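Local structure of CDP-glucose 4,6-dehydratase (Salmonella enterica subsp. enterica serovar Typhi, 1WVG) at residues Q219-R224 against F274-M279; D205-D210 against K270-I275; N195-G200 against T323-R328. The protein catalyses the NAD(+)-dependent conversion of CDP-D-glucose to CDP-4-dehydro-6-deoxy-D-glucose and water, a step towards CDP-3,6-dideoxy-D-mannose for lipopolysaccharide O-antigen. All blocks are in the same frame, centred on the assembly; numbering follows the deposited sequence.

Overall arrangement
The three contacts form one continuous hydrophobic path, from the central parallel sheet out to the cytosine end of CDP-xylose. Contact 3 ties the end of strand 187-197 to helix 322-337. Contact 2 joins the following helix 207-216 to helix 272-283, and contact 1 sets strand 221-223 on that last helix. The centres of contacts 1 and 2 are about 6 Å apart, those of 2 and 3 about 11 Å and those of 1 and 3 about 14 Å. I208 links contacts 2 and 3, its CG1 lying 3.7 Å from I197 CG2. All three touch the nucleotide sugar: contact 1 at the base, contact 2 from base to sugar and on to ADP-ribose, contact 3 at the diphosphate.

Contact 1 (Q219-R224 against F274-M279); sequences QQVIIR and FIVDKM. With CXY (cytidine-5'-diphospho-beta-D-xylose), chain D.
V221 and I223 both rest on V276, packing an edge of the nucleotide-sugar-binding region of this extended short-chain dehydrogenase/reductase against helix 272-283. A single methyl does the touching: V276 CG2 lies 4.1 Å from V221 CG1 and 4.2 Å from I223 CD1. With CG1 of the valine between the backbone N and the carbonyl carbon (chi1 70°), CG2 stands anti to the N and faces the strand, and each strand residue slides past it in the opposing direction. These are ordinary van der Waals separations, with no hydrogen bond between the segments. Strand 221-223 runs parallel to strand 289-291, whose W289 packs on I223 and V276 and gives its indole NH to D277 OD1.

What this seat positions is a backbone edge that reads cytosine. I222 O accepts from the amino N4 of CDP-xylose, while R224 N donates to N3 of the base at 3.1 Å and nearly straight (175°). Together the two bonds recognise a donor and an acceptor side by side on the pyrimidine. R224 then folds back over the same base, with C5 of the ring 3.2 Å above the guanidinium plane and displaced toward its rim. E299 OE2 forms a salt bridge with NE, and NH2 donates to D205 O. At the other end of the group, R224 NH1 approaches cytosine C4 to 3.4 Å.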
loop_
_atom_site.group_PDB
_atom_site.type_symbol
_atom_site.label_atom_id
_atom_site.label_comp_id
_atom_site.label_asym_id
_atom_site.label_seq_id
_atom_site.Cartn_x
_atom_site.Cartn_y
_atom_site.Cartn_z
ATOM N N GLN A 219 2.776 33.455 34.701
ATOM C CA GLN A 219 1.421 33.093 34.332
ATOM C C GLN A 219 1.409 31.609 34.013
ATOM O O GLN A 219 2.488 31.027 33.814
ATOM C CB GLN A 219 0.949 33.901 33.110
ATOM C CG GLN A 219 0.603 35.341 33.475
ATOM C CD GLN A 219 -0.213 36.042 32.405
ATOM O OE1 GLN A 219 0.209 36.053 31.230
ATOM N NE2 GLN A 219 -1.333 36.629 32.818
ATOM N N GLN A 220 0.216 30.996 33.993
ATOM C CA GLN A 220 0.212 29.584 33.655
ATOM C C GLN A 220 0.075 29.456 32.157
ATOM O O GLN A 220 -0.563 30.283 31.535
ATOM C CB GLN A 220 -0.722 28.593 34.374
ATOM C CG GLN A 220 -1.412 29.034 35.670
ATOM C CD GLN A 220 -2.647 28.183 35.837
ATOM O OE1 GLN A 220 -3.749 28.619 35.482
ATOM N NE2 GLN A 220 -2.456 26.935 36.273
ATOM N N VAL A 221 0.700 28.448 31.576
ATOM C CA VAL A 221 0.607 28.300 30.151
ATOM C C VAL A 221 -0.630 27.494 29.897
ATOM O O VAL A 221 -0.963 26.555 30.646
ATOM C CB VAL A 221 1.878 27.694 29.526
ATOM C CG1 VAL A 221 2.300 26.403 30.241
ATOM C CG2 VAL A 221 1.674 27.426 28.040
ATOM N N ILE A 222 -1.300 27.904 28.842
ATOM C CA ILE A 222 -2.507 27.225 28.430
ATOM C C ILE A 222 -2.319 26.133 27.355
ATOM O O ILE A 222 -2.047 26.441 26.187
ATOM C CB ILE A 222 -3.582 28.197 28.032
ATOM C CG1 ILE A 222 -4.054 28.898 29.312
ATOM C CG2 ILE A 222 -4.695 27.387 27.373
ATOM C CD1 ILE A 222 -5.139 29.940 29.081
ATOM N N ILE A 223 -2.500 24.855 27.785
ATOM C CA ILE A 223 -2.374 23.624 26.987
ATOM C C ILE A 223 -3.651 23.171 26.291
ATOM O O ILE A 223 -4.675 22.858 26.928
ATOM C CB ILE A 223 -1.852 22.490 27.840
ATOM C CG1 ILE A 223 -0.532 22.940 28.424
ATOM C CG2 ILE A 223 -1.654 21.245 26.987
ATOM C CD1 ILE A 223 0.538 23.175 27.361
ATOM N N ARG A 224 -3.575 23.111 24.957
ATOM C CA ARG A 224 -4.732 22.697 24.213
ATOM C C ARG A 224 -4.863 21.215 23.916
ATOM O O ARG A 224 -6.002 20.742 23.866
ATOM C CB ARG A 224 -5.095 23.559 23.019
ATOM C CG ARG A 224 -3.936 24.205 22.283
ATOM C CD ARG A 224 -4.321 24.478 20.845
ATOM N NE ARG A 224 -3.193 24.760 19.961
ATOM C CZ ARG A 224 -2.329 25.742 20.177
ATOM N NH1 ARG A 224 -2.436 26.548 21.249
ATOM N NH2 ARG A 224 -1.333 25.896 19.302
ATOM N N PHE A 274 3.772 15.566 28.669
ATOM C CA PHE A 274 5.053 15.224 29.213
ATOM C C PHE A 274 5.979 16.414 29.196
ATOM O O PHE A 274 6.745 16.715 30.110
ATOM C CB PHE A 274 5.683 14.161 28.298
ATOM C CG PHE A 274 7.129 13.952 28.655
ATOM C CD1 PHE A 274 7.482 12.959 29.571
ATOM C CD2 PHE A 274 8.152 14.718 28.093
ATOM C CE1 PHE A 274 8.810 12.744 29.951
ATOM C CE2 PHE A 274 9.484 14.541 28.470
ATOM C CZ PHE A 274 9.809 13.547 29.396
ATOM N N ILE A 275 5.985 17.071 28.073
ATOM C CA ILE A 275 6.882 18.199 27.934
ATOM C C ILE A 275 6.561 19.306 28.914
ATOM O O ILE A 275 7.440 19.797 29.628
ATOM C CB ILE A 275 6.930 18.731 26.508
ATOM C CG1 ILE A 275 7.886 17.837 25.711
ATOM C CG2 ILE A 275 7.460 20.164 26.505
ATOM C CD1 ILE A 275 7.284 17.419 24.382
ATOM N N VAL A 276 5.290 19.704 28.926
ATOM C CA VAL A 276 4.918 20.768 29.819
ATOM C C VAL A 276 5.224 20.386 31.264
ATOM O O VAL A 276 5.743 21.194 32.019
ATOM C CB VAL A 276 3.490 21.202 29.606
ATOM C CG1 VAL A 276 2.580 20.083 30.089
ATOM C CG2 VAL A 276 3.258 22.449 30.456
ATOM N N ASP A 277 4.940 19.138 31.654
ATOM C CA ASP A 277 5.222 18.728 33.020
ATOM C C ASP A 277 6.705 18.869 33.349
ATOM O O ASP A 277 7.174 19.329 34.414
ATOM C CB ASP A 277 4.695 17.301 33.272
ATOM C CG ASP A 277 3.243 17.248 33.665
ATOM O OD1 ASP A 277 2.572 18.232 33.907
ATOM O OD2 ASP A 277 2.753 16.044 33.673
ATOM N N LYS A 278 7.494 18.462 32.388
ATOM C CA LYS A 278 8.931 18.524 32.594
ATOM C C LYS A 278 9.458 19.971 32.713
ATOM O O LYS A 278 10.311 20.344 33.562
ATOM C CB LYS A 278 9.611 17.721 31.487
ATOM C CG LYS A 278 11.079 17.455 31.811
ATOM C CD LYS A 278 11.312 16.858 33.198
ATOM C CE LYS A 278 12.049 15.522 33.179
ATOM N NZ LYS A 278 11.453 14.507 34.062
ATOM N N MET A 279 8.931 20.765 31.783
ATOM C CA MET A 279 9.241 22.168 31.678
ATOM C C MET A 279 8.905 22.861 33.019
ATOM O O MET A 279 9.725 23.600 33.587
ATOM C CB MET A 279 8.493 22.760 30.457
ATOM C CG MET A 279 9.152 22.399 29.110
ATOM S SD MET A 279 10.843 23.099 28.975
ATOM C CE MET A 279 10.408 24.727 28.293
HETATM O O1B CXY D . 3.391 20.680 15.298
HETATM P PB CXY D . 3.247 22.164 15.024
HETATM O O2B CXY D . 1.836 22.600 14.725
HETATM O "O1'" CXY D . 4.237 22.587 13.781
HETATM O O3A CXY D . 3.845 22.668 16.356
HETATM P PA CXY D . 3.163 23.420 17.651
HETATM O O1A CXY D . 4.301 23.708 18.565
HETATM O O2A CXY D . 2.400 24.614 17.230
HETATM O O5D CXY D . 2.161 22.299 18.176
HETATM C C5D CXY D . 2.714 21.181 18.884
HETATM C C4D CXY D . 1.595 20.468 19.602
HETATM O O4D CXY D . 1.403 21.125 20.880
HETATM C C3D CXY D . 0.234 20.399 18.910
HETATM O O3D CXY D . -0.541 19.170 19.148
HETATM C C2D CXY D . -0.410 21.633 19.567
HETATM O O2D CXY D . -1.832 21.512 19.472
HETATM C C1D CXY D . 0.052 21.455 20.995
HETATM N N1 CXY D . -0.049 22.673 21.805
HETATM C C6 CXY D . 0.663 23.808 21.451
HETATM C C5 CXY D . 0.623 24.914 22.152
HETATM C C4 CXY D . -0.181 25.020 23.320
HETATM N N3 CXY D . -0.868 23.838 23.640
HETATM C C2 CXY D . -0.853 22.650 22.928
HETATM N N4 CXY D . -0.307 26.019 24.019
HETATM O O2 CXY D . -1.505 21.653 23.257
HETATM C "C1'" CXY D . 5.561 22.884 14.189
HETATM C "C2'" CXY D . 6.007 24.053 13.347
HETATM C "C3'" CXY D . 5.960 23.588 11.904
HETATM C "C4'" CXY D . 6.884 22.386 11.705
HETATM C "C5'" CXY D . 6.496 21.274 12.671
HETATM O "O2'" CXY D . 5.122 25.185 13.490
HETATM O "O3'" CXY D . 6.449 24.637 11.049
HETATM O "O4'" CXY D . 6.818 21.936 10.353
HETATM O "O5'" CXY D . 6.475 21.757 14.017
#

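Contact 2 (D205-D210 against K270-I275); sequences DRLIPD and KTVEFI. With CXY (cytidine-5'-diphospho-beta-D-xylose), chain D; APR (adenosine-5-diphosphoribose), chain C.
With CG anti to the backbone N (chi1 -175°), the L207 side chain reaches across from helix 207-216 to V272 and I275. Both its methyls meet V272 CG1, CD1 and CD2 each at 4.0 Å, and CD2 also reaches I275 CG2; the chains meet at a slant. I275 also turns CG2 anti to its own N, which carries this one methyl to I208 as well, 3.9 Å from CD1, the two isoleucines crossing almost perpendicularly. W232 closes over L207, V272 and I275 from the central sheet.

L207 and V272 also line the substrate pocket, with I275 and I208 behind them. L207 CD1 supports the cytosine face turned away from the R224 guanidinium, 3.6 Å from C5, and V272 CG2 lies beside the ribose ring oxygen. At the first turn of the helix L207 N donates to phosphate oxygen O1A at 3.0 Å, so the helix dipole probably adds to the attraction, while D210 OD2 accepts from cytosine N4. R206, the N-cap residue, sends an extended chain to the sugar: NE binds the xylose O2', and NH1 and NH2 converge on APR O1B, at 2.8 and 2.9 Å. D201 forms a salt bridge with R206 NH1. One arginine thus bridges nucleotide sugar and dinucleotide remnant at the junction of cofactor and substrate pockets, a meeting of sites characteristic of extended short-chain dehydrogenases/reductases.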
loop_
_atom_site.group_PDB
_atom_site.type_symbol
_atom_site.label_atom_id
_atom_site.label_comp_id
_atom_site.label_asym_id
_atom_site.label_seq_id
_atom_site.Cartn_x
_atom_site.Cartn_y
_atom_site.Cartn_z
ATOM N N ASP A 205 1.871 30.496 18.787
ATOM C CA ASP A 205 1.176 29.252 19.062
ATOM C C ASP A 205 2.038 28.007 19.235
ATOM O O ASP A 205 1.508 26.917 19.504
ATOM C CB ASP A 205 0.046 29.016 18.058
ATOM C CG ASP A 205 -1.122 29.918 18.323
ATOM O OD1 ASP A 205 -1.441 30.302 19.445
ATOM O OD2 ASP A 205 -1.736 30.251 17.215
ATOM N N ARG A 206 3.355 28.141 19.104
ATOM C CA ARG A 206 4.191 26.960 19.267
ATOM C C ARG A 206 4.246 26.670 20.740
ATOM O O ARG A 206 4.136 27.586 21.539
ATOM C CB ARG A 206 5.557 27.054 18.589
ATOM C CG ARG A 206 5.481 27.156 17.048
ATOM C CD ARG A 206 6.861 26.880 16.441
ATOM N NE ARG A 206 6.888 26.884 14.992
ATOM C CZ ARG A 206 7.950 27.250 14.261
ATOM N NH1 ARG A 206 9.103 27.663 14.795
ATOM N NH2 ARG A 206 7.876 27.206 12.934
ATOM N N LEU A 207 4.379 25.405 21.083
ATOM C CA LEU A 207 4.365 24.939 22.446
ATOM C C LEU A 207 5.368 25.503 23.429
ATOM O O LEU A 207 5.012 26.060 24.454
ATOM C CB LEU A 207 4.389 23.411 22.491
ATOM C CG LEU A 207 4.251 22.875 23.913
ATOM C CD1 LEU A 207 2.829 23.161 24.429
ATOM C CD2 LEU A 207 4.594 21.382 23.941
ATOM N N ILE A 208 6.631 25.307 23.122
ATOM C CA ILE A 208 7.709 25.767 23.978
ATOM C C ILE A 208 7.765 27.277 24.090
ATOM O O ILE A 208 7.943 27.804 25.186
ATOM C CB ILE A 208 9.014 25.221 23.471
ATOM C CG1 ILE A 208 8.984 23.706 23.680
ATOM C CG2 ILE A 208 10.130 25.887 24.246
ATOM C CD1 ILE A 208 9.216 23.323 25.152
ATOM N N PRO A 209 7.614 27.982 22.967
ATOM C CA PRO A 209 7.632 29.418 23.086
ATOM C C PRO A 209 6.499 29.836 24.000
ATOM O O PRO A 209 6.718 30.654 24.901
ATOM C CB PRO A 209 7.525 30.036 21.679
ATOM C CG PRO A 209 8.035 28.947 20.761
ATOM C CD PRO A 209 7.839 27.642 21.529
ATOM N N ASP A 210 5.326 29.228 23.763
ATOM C CA ASP A 210 4.114 29.478 24.545
ATOM C C ASP A 210 4.406 29.280 26.011
ATOM O O ASP A 210 4.028 30.069 26.868
ATOM C CB ASP A 210 2.919 28.543 24.175
ATOM C CG ASP A 210 2.007 29.023 23.060
ATOM O OD1 ASP A 210 2.244 29.973 22.339
ATOM O OD2 ASP A 210 0.911 28.315 22.929
ATOM N N LYS A 270 7.409 12.027 22.685
ATOM C CA LYS A 270 6.503 12.107 23.823
ATOM C C LYS A 270 5.322 13.050 23.607
ATOM O O LYS A 270 5.248 13.752 22.596
ATOM C CB LYS A 270 7.279 12.406 25.086
ATOM C CG LYS A 270 8.544 11.538 25.194
ATOM C CD LYS A 270 8.651 10.701 26.470
ATOM C CE LYS A 270 10.064 10.495 27.004
ATOM N NZ LYS A 270 10.132 10.052 28.427
ATOM N N THR A 271 4.396 13.048 24.573
ATOM C CA THR A 271 3.216 13.894 24.472
ATOM C C THR A 271 3.517 15.285 24.925
ATOM O O THR A 271 4.469 15.523 25.675
ATOM C CB THR A 271 2.120 13.505 25.499
ATOM O OG1 THR A 271 2.648 13.523 26.826
ATOM C CG2 THR A 271 1.466 12.162 25.211
ATOM N N VAL A 272 2.588 16.148 24.535
ATOM C CA VAL A 272 2.603 17.530 24.943
ATOM C C VAL A 272 2.685 17.618 26.472
ATOM O O VAL A 272 3.542 18.278 27.073
ATOM C CB VAL A 272 1.351 18.190 24.389
ATOM C CG1 VAL A 272 1.194 19.582 24.970
ATOM C CG2 VAL A 272 1.491 18.303 22.865
ATOM N N GLU A 273 1.806 16.879 27.125
ATOM C CA GLU A 273 1.770 16.871 28.577
ATOM C C GLU A 273 3.122 16.576 29.200
ATOM O O GLU A 273 3.588 17.212 30.146
ATOM C CB GLU A 273 0.681 15.895 29.056
ATOM C CG GLU A 273 0.786 15.575 30.558
ATOM C CD GLU A 273 -0.502 15.029 31.090
ATOM O OE1 GLU A 273 -1.280 14.378 30.411
ATOM O OE2 GLU A 273 -0.679 15.334 32.352
ATOM N N PHE A 274 3.772 15.566 28.669
ATOM C CA PHE A 274 5.053 15.224 29.213
ATOM C C PHE A 274 5.979 16.414 29.196
ATOM O O PHE A 274 6.745 16.715 30.110
ATOM C CB PHE A 274 5.683 14.161 28.298
ATOM C CG PHE A 274 7.129 13.952 28.655
ATOM C CD1 PHE A 274 7.482 12.959 29.571
ATOM C CD2 PHE A 274 8.152 14.718 28.093
ATOM C CE1 PHE A 274 8.810 12.744 29.951
ATOM C CE2 PHE A 274 9.484 14.541 28.470
ATOM C CZ PHE A 274 9.809 13.547 29.396
ATOM N N ILE A 275 5.985 17.071 28.073
ATOM C CA ILE A 275 6.882 18.199 27.934
ATOM C C ILE A 275 6.561 19.306 28.914
ATOM O O ILE A 275 7.440 19.797 29.628
ATOM C CB ILE A 275 6.930 18.731 26.508
ATOM C CG1 ILE A 275 7.886 17.837 25.711
ATOM C CG2 ILE A 275 7.460 20.164 26.505
ATOM C CD1 ILE A 275 7.284 17.419 24.382
HETATM O O1B CXY D . 3.391 20.680 15.298
HETATM P PB CXY D . 3.247 22.164 15.024
HETATM O O2B CXY D . 1.836 22.600 14.725
HETATM O "O1'" CXY D . 4.237 22.587 13.781
HETATM O O3A CXY D . 3.845 22.668 16.356
HETATM P PA CXY D . 3.163 23.420 17.651
HETATM O O1A CXY D . 4.301 23.708 18.565
HETATM O O2A CXY D . 2.400 24.614 17.230
HETATM O O5D CXY D . 2.161 22.299 18.176
HETATM C C5D CXY D . 2.714 21.181 18.884
HETATM C C4D CXY D . 1.595 20.468 19.602
HETATM O O4D CXY D . 1.403 21.125 20.880
HETATM C C3D CXY D . 0.234 20.399 18.910
HETATM O O3D CXY D . -0.541 19.170 19.148
HETATM C C2D CXY D . -0.410 21.633 19.567
HETATM O O2D CXY D . -1.832 21.512 19.472
HETATM C C1D CXY D . 0.052 21.455 20.995
HETATM N N1 CXY D . -0.049 22.673 21.805
HETATM C C6 CXY D . 0.663 23.808 21.451
HETATM C C5 CXY D . 0.623 24.914 22.152
HETATM C C4 CXY D . -0.181 25.020 23.320
HETATM N N3 CXY D . -0.868 23.838 23.640
HETATM C C2 CXY D . -0.853 22.650 22.928
HETATM N N4 CXY D . -0.307 26.019 24.019
HETATM O O2 CXY D . -1.505 21.653 23.257
HETATM C "C1'" CXY D . 5.561 22.884 14.189
HETATM C "C2'" CXY D . 6.007 24.053 13.347
HETATM C "C3'" CXY D . 5.960 23.588 11.904
HETATM C "C4'" CXY D . 6.884 22.386 11.705
HETATM C "C5'" CXY D . 6.496 21.274 12.671
HETATM O "O2'" CXY D . 5.122 25.185 13.490
HETATM O "O3'" CXY D . 6.449 24.637 11.049
HETATM O "O4'" CXY D . 6.818 21.936 10.353
HETATM O "O5'" CXY D . 6.475 21.757 14.017
HETATM N N1 APR C . 9.522 35.573 1.396
HETATM C C2 APR C . 10.714 35.390 2.013
HETATM N N3 APR C . 10.952 34.903 3.193
HETATM C C4 APR C . 9.817 34.522 3.815
HETATM C C5 APR C . 8.547 34.608 3.339
HETATM C C6 APR C . 8.388 35.190 2.044
HETATM N N6 APR C . 7.240 35.343 1.363
HETATM N N7 APR C . 7.642 34.093 4.259
HETATM C C8 APR C . 8.392 33.721 5.285
HETATM N N9 APR C . 9.714 33.959 5.065
HETATM C "C1'" APR C . 10.850 33.714 5.936
HETATM C "C2'" APR C . 10.753 34.530 7.195
HETATM O "O2'" APR C . 11.096 35.897 6.924
HETATM C "C3'" APR C . 11.801 33.796 8.035
HETATM O "O3'" APR C . 13.178 34.083 7.748
HETATM O "O4'" APR C . 10.789 32.402 6.395
HETATM C "C4'" APR C . 11.448 32.331 7.662
HETATM C "C5'" APR C . 10.450 31.672 8.567
HETATM O "O5'" APR C . 11.098 31.472 9.848
HETATM P PA APR C . 10.250 31.123 11.194
HETATM O O1A APR C . 8.840 31.696 11.168
HETATM O O2A APR C . 11.182 31.336 12.409
HETATM O O3A APR C . 10.052 29.570 11.023
HETATM P PB APR C . 11.158 28.402 11.266
HETATM O O1B APR C . 10.726 27.673 12.516
HETATM O O2B APR C . 12.578 28.923 11.151
HETATM O O5D APR C . 10.937 27.557 9.934
HETATM C C5D APR C . 12.027 27.473 9.003
HETATM O O4D APR C . 11.656 25.079 8.468
HETATM O O1D APR C . 10.037 23.858 9.635
HETATM C C1D APR C . 10.368 24.538 8.390
HETATM O O2D APR C . 8.282 25.423 7.456
HETATM C C2D APR C . 9.456 25.731 8.234
HETATM O O3D APR C . 10.181 26.191 6.010
HETATM C C3D APR C . 10.281 26.653 7.355
HETATM C C4D APR C . 11.654 26.451 7.952
#

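Contact 3 (N195-G200 against T323-R328); sequences NVIGGG and TETLSR. With CXY (cytidine-5'-diphospho-beta-D-xylose), chain D.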
loop_
_atom_site.group_PDB
_atom_site.type_symbol
_atom_site.label_atom_id
_atom_site.label_comp_id
_atom_site.label_asym_id
_atom_site.label_seq_id
_atom_site.Cartn_x
_atom_site.Cartn_y
_atom_site.Cartn_z
ATOM N N ASN A 195 9.743 18.342 15.083
ATOM C CA ASN A 195 9.299 19.572 15.715
ATOM C C ASN A 195 10.507 20.121 16.441
ATOM O O ASN A 195 10.890 19.527 17.436
ATOM C CB ASN A 195 8.175 19.322 16.723
ATOM C CG ASN A 195 6.836 19.353 16.019
ATOM O OD1 ASN A 195 6.654 18.676 15.001
ATOM N ND2 ASN A 195 5.871 20.100 16.556
ATOM N N VAL A 196 11.126 21.187 15.895
ATOM C CA VAL A 196 12.313 21.799 16.479
ATOM C C VAL A 196 11.945 22.699 17.625
ATOM O O VAL A 196 11.056 23.532 17.517
ATOM C CB VAL A 196 13.149 22.668 15.521
ATOM C CG1 VAL A 196 13.927 21.796 14.569
ATOM C CG2 VAL A 196 12.279 23.646 14.738
ATOM N N ILE A 197 12.670 22.521 18.703
ATOM C CA ILE A 197 12.521 23.311 19.893
ATOM C C ILE A 197 13.917 23.717 20.279
ATOM O O ILE A 197 14.856 22.938 20.118
ATOM C CB ILE A 197 11.835 22.511 20.995
ATOM C CG1 ILE A 197 12.512 21.160 21.176
ATOM C CG2 ILE A 197 10.395 22.291 20.581
ATOM C CD1 ILE A 197 12.272 20.511 22.546
ATOM N N GLY A 198 14.097 24.944 20.738
ATOM C CA GLY A 198 15.448 25.360 21.148
ATOM C C GLY A 198 15.391 26.778 21.725
ATOM O O GLY A 198 14.336 27.444 21.667
ATOM N N GLY A 199 16.498 27.259 22.286
ATOM C CA GLY A 199 16.427 28.629 22.777
ATOM C C GLY A 199 16.304 29.554 21.557
ATOM O O GLY A 199 16.856 29.252 20.490
ATOM N N GLY A 200 15.570 30.666 21.669
ATOM C CA GLY A 200 15.492 31.590 20.535
ATOM C C GLY A 200 14.297 31.538 19.589
ATOM O O GLY A 200 14.384 32.152 18.508
ATOM N N THR A 323 15.113 15.219 27.328
ATOM C CA THR A 323 15.308 15.880 28.583
ATOM C C THR A 323 16.462 16.868 28.576
ATOM O O THR A 323 16.384 17.984 29.113
ATOM C CB THR A 323 15.431 14.823 29.679
ATOM O OG1 THR A 323 14.307 13.978 29.544
ATOM C CG2 THR A 323 15.417 15.494 31.046
ATOM N N GLU A 324 17.554 16.440 27.975
ATOM C CA GLU A 324 18.733 17.275 27.910
ATOM C C GLU A 324 18.369 18.515 27.132
ATOM O O GLU A 324 18.627 19.665 27.512
ATOM C CB GLU A 324 19.857 16.480 27.220
ATOM C CG GLU A 324 20.638 17.336 26.217
ATOM C CD GLU A 324 21.836 17.983 26.854
ATOM O OE1 GLU A 324 21.752 18.959 27.590
ATOM O OE2 GLU A 324 22.961 17.398 26.517
ATOM N N THR A 325 17.702 18.236 26.029
ATOM C CA THR A 325 17.231 19.283 25.194
ATOM C C THR A 325 16.388 20.282 26.031
ATOM O O THR A 325 16.722 21.461 26.111
ATOM C CB THR A 325 16.539 18.616 23.996
ATOM O OG1 THR A 325 17.569 18.117 23.136
ATOM C CG2 THR A 325 15.613 19.588 23.265
ATOM N N LEU A 326 15.326 19.833 26.721
ATOM C CA LEU A 326 14.503 20.723 27.534
ATOM C C LEU A 326 15.328 21.505 28.541
ATOM O O LEU A 326 15.141 22.693 28.818
ATOM C CB LEU A 326 13.421 19.890 28.232
ATOM C CG LEU A 326 12.359 19.436 27.242
ATOM C CD1 LEU A 326 11.251 18.735 28.009
ATOM C CD2 LEU A 326 11.786 20.624 26.460
ATOM N N SER A 327 16.296 20.823 29.087
ATOM C CA SER A 327 17.121 21.484 30.045
ATOM C C SER A 327 17.878 22.665 29.453
ATOM O O SER A 327 17.925 23.756 30.019
ATOM C CB SER A 327 18.039 20.489 30.685
ATOM O OG SER A 327 19.005 21.237 31.384
ATOM N N ARG A 328 18.451 22.435 28.281
ATOM C CA ARG A 328 19.199 23.440 27.558
ATOM C C ARG A 328 18.342 24.604 27.124
ATOM O O ARG A 328 18.828 25.725 27.128
ATOM C CB ARG A 328 19.876 22.853 26.329
ATOM C CG ARG A 328 21.155 22.125 26.693
ATOM C CD ARG A 328 21.675 21.262 25.544
ATOM N NE ARG A 328 22.993 20.654 25.789
ATOM C CZ ARG A 328 24.174 21.315 25.862
ATOM N NH1 ARG A 328 24.272 22.632 25.710
ATOM N NH2 ARG A 328 25.297 20.633 26.082
HETATM O O1B CXY D . 3.391 20.680 15.298
HETATM P PB CXY D . 3.247 22.164 15.024
HETATM O O2B CXY D . 1.836 22.600 14.725
HETATM O "O1'" CXY D . 4.237 22.587 13.781
HETATM O O3A CXY D . 3.845 22.668 16.356
HETATM P PA CXY D . 3.163 23.420 17.651
HETATM O O1A CXY D . 4.301 23.708 18.565
HETATM O O2A CXY D . 2.400 24.614 17.230
HETATM O O5D CXY D . 2.161 22.299 18.176
HETATM C C5D CXY D . 2.714 21.181 18.884
HETATM C C4D CXY D . 1.595 20.468 19.602
HETATM O O4D CXY D . 1.403 21.125 20.880
HETATM C C3D CXY D . 0.234 20.399 18.910
HETATM O O3D CXY D . -0.541 19.170 19.148
HETATM C C2D CXY D . -0.410 21.633 19.567
HETATM O O2D CXY D . -1.832 21.512 19.472
HETATM C C1D CXY D . 0.052 21.455 20.995
HETATM N N1 CXY D . -0.049 22.673 21.805
HETATM C C6 CXY D . 0.663 23.808 21.451
HETATM C C5 CXY D . 0.623 24.914 22.152
HETATM C C4 CXY D . -0.181 25.020 23.320
HETATM N N3 CXY D . -0.868 23.838 23.640
HETATM C C2 CXY D . -0.853 22.650 22.928
HETATM N N4 CXY D . -0.307 26.019 24.019
HETATM O O2 CXY D . -1.505 21.653 23.257
HETATM C "C1'" CXY D . 5.561 22.884 14.189
HETATM C "C2'" CXY D . 6.007 24.053 13.347
HETATM C "C3'" CXY D . 5.960 23.588 11.904
HETATM C "C4'" CXY D . 6.884 22.386 11.705
HETATM C "C5'" CXY D . 6.496 21.274 12.671
HETATM O "O2'" CXY D . 5.122 25.185 13.490
HETATM O "O3'" CXY D . 6.449 24.637 11.049
HETATM O "O4'" CXY D . 6.818 21.936 10.353
HETATM O "O5'" CXY D . 6.475 21.757 14.017
#
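No flat group enters the meeting of I197 with T325 and L326; the planar groups lie to either side of it. On the strand, the N195 carboxamide has the xylose ring oxygen O5' over one face, 3.1 Å from CG, while its ND2 donates to phosphate oxygen O1B at 2.8 Å and 164°. On the helix, OE2 of E324 lies at the edge of the R328 guanidinium, in plane, while the salt bridge runs from NE to OE1, off that plane, at 2.8 Å. W320 makes a cation-pi interaction with R328, and E349 and D352 form further salt bridges at NH1, so four partners fix this group.

Between these ends, the last strand residue of a Rossmann-fold sheet packs on helix 322-337. I197 places CG1 between its backbone N and carbonyl carbon (chi1 50°), and the extended second torsion carries CD1 out to the helix. There it crosses T325 at about a right angle and presses on CG2 at 3.5 Å, a tight methyl-methyl approach. L326 departs from its backbone away from the strand, yet its CD2 comes back to lie 3.9 Å from the same I197 CD1. I208 touches both I197 and L326, and M279 reaches L326 from helix 272-283, so the contact belongs to a wider hydrophobic layer that joins sheet and helices.

The same face of one strand serves both: N195 binds the nucleotide sugar, and two residues on I197 packs against a helix. Beyond it the chain turns into G198-G200, where G199 O accepts from W24 NE1.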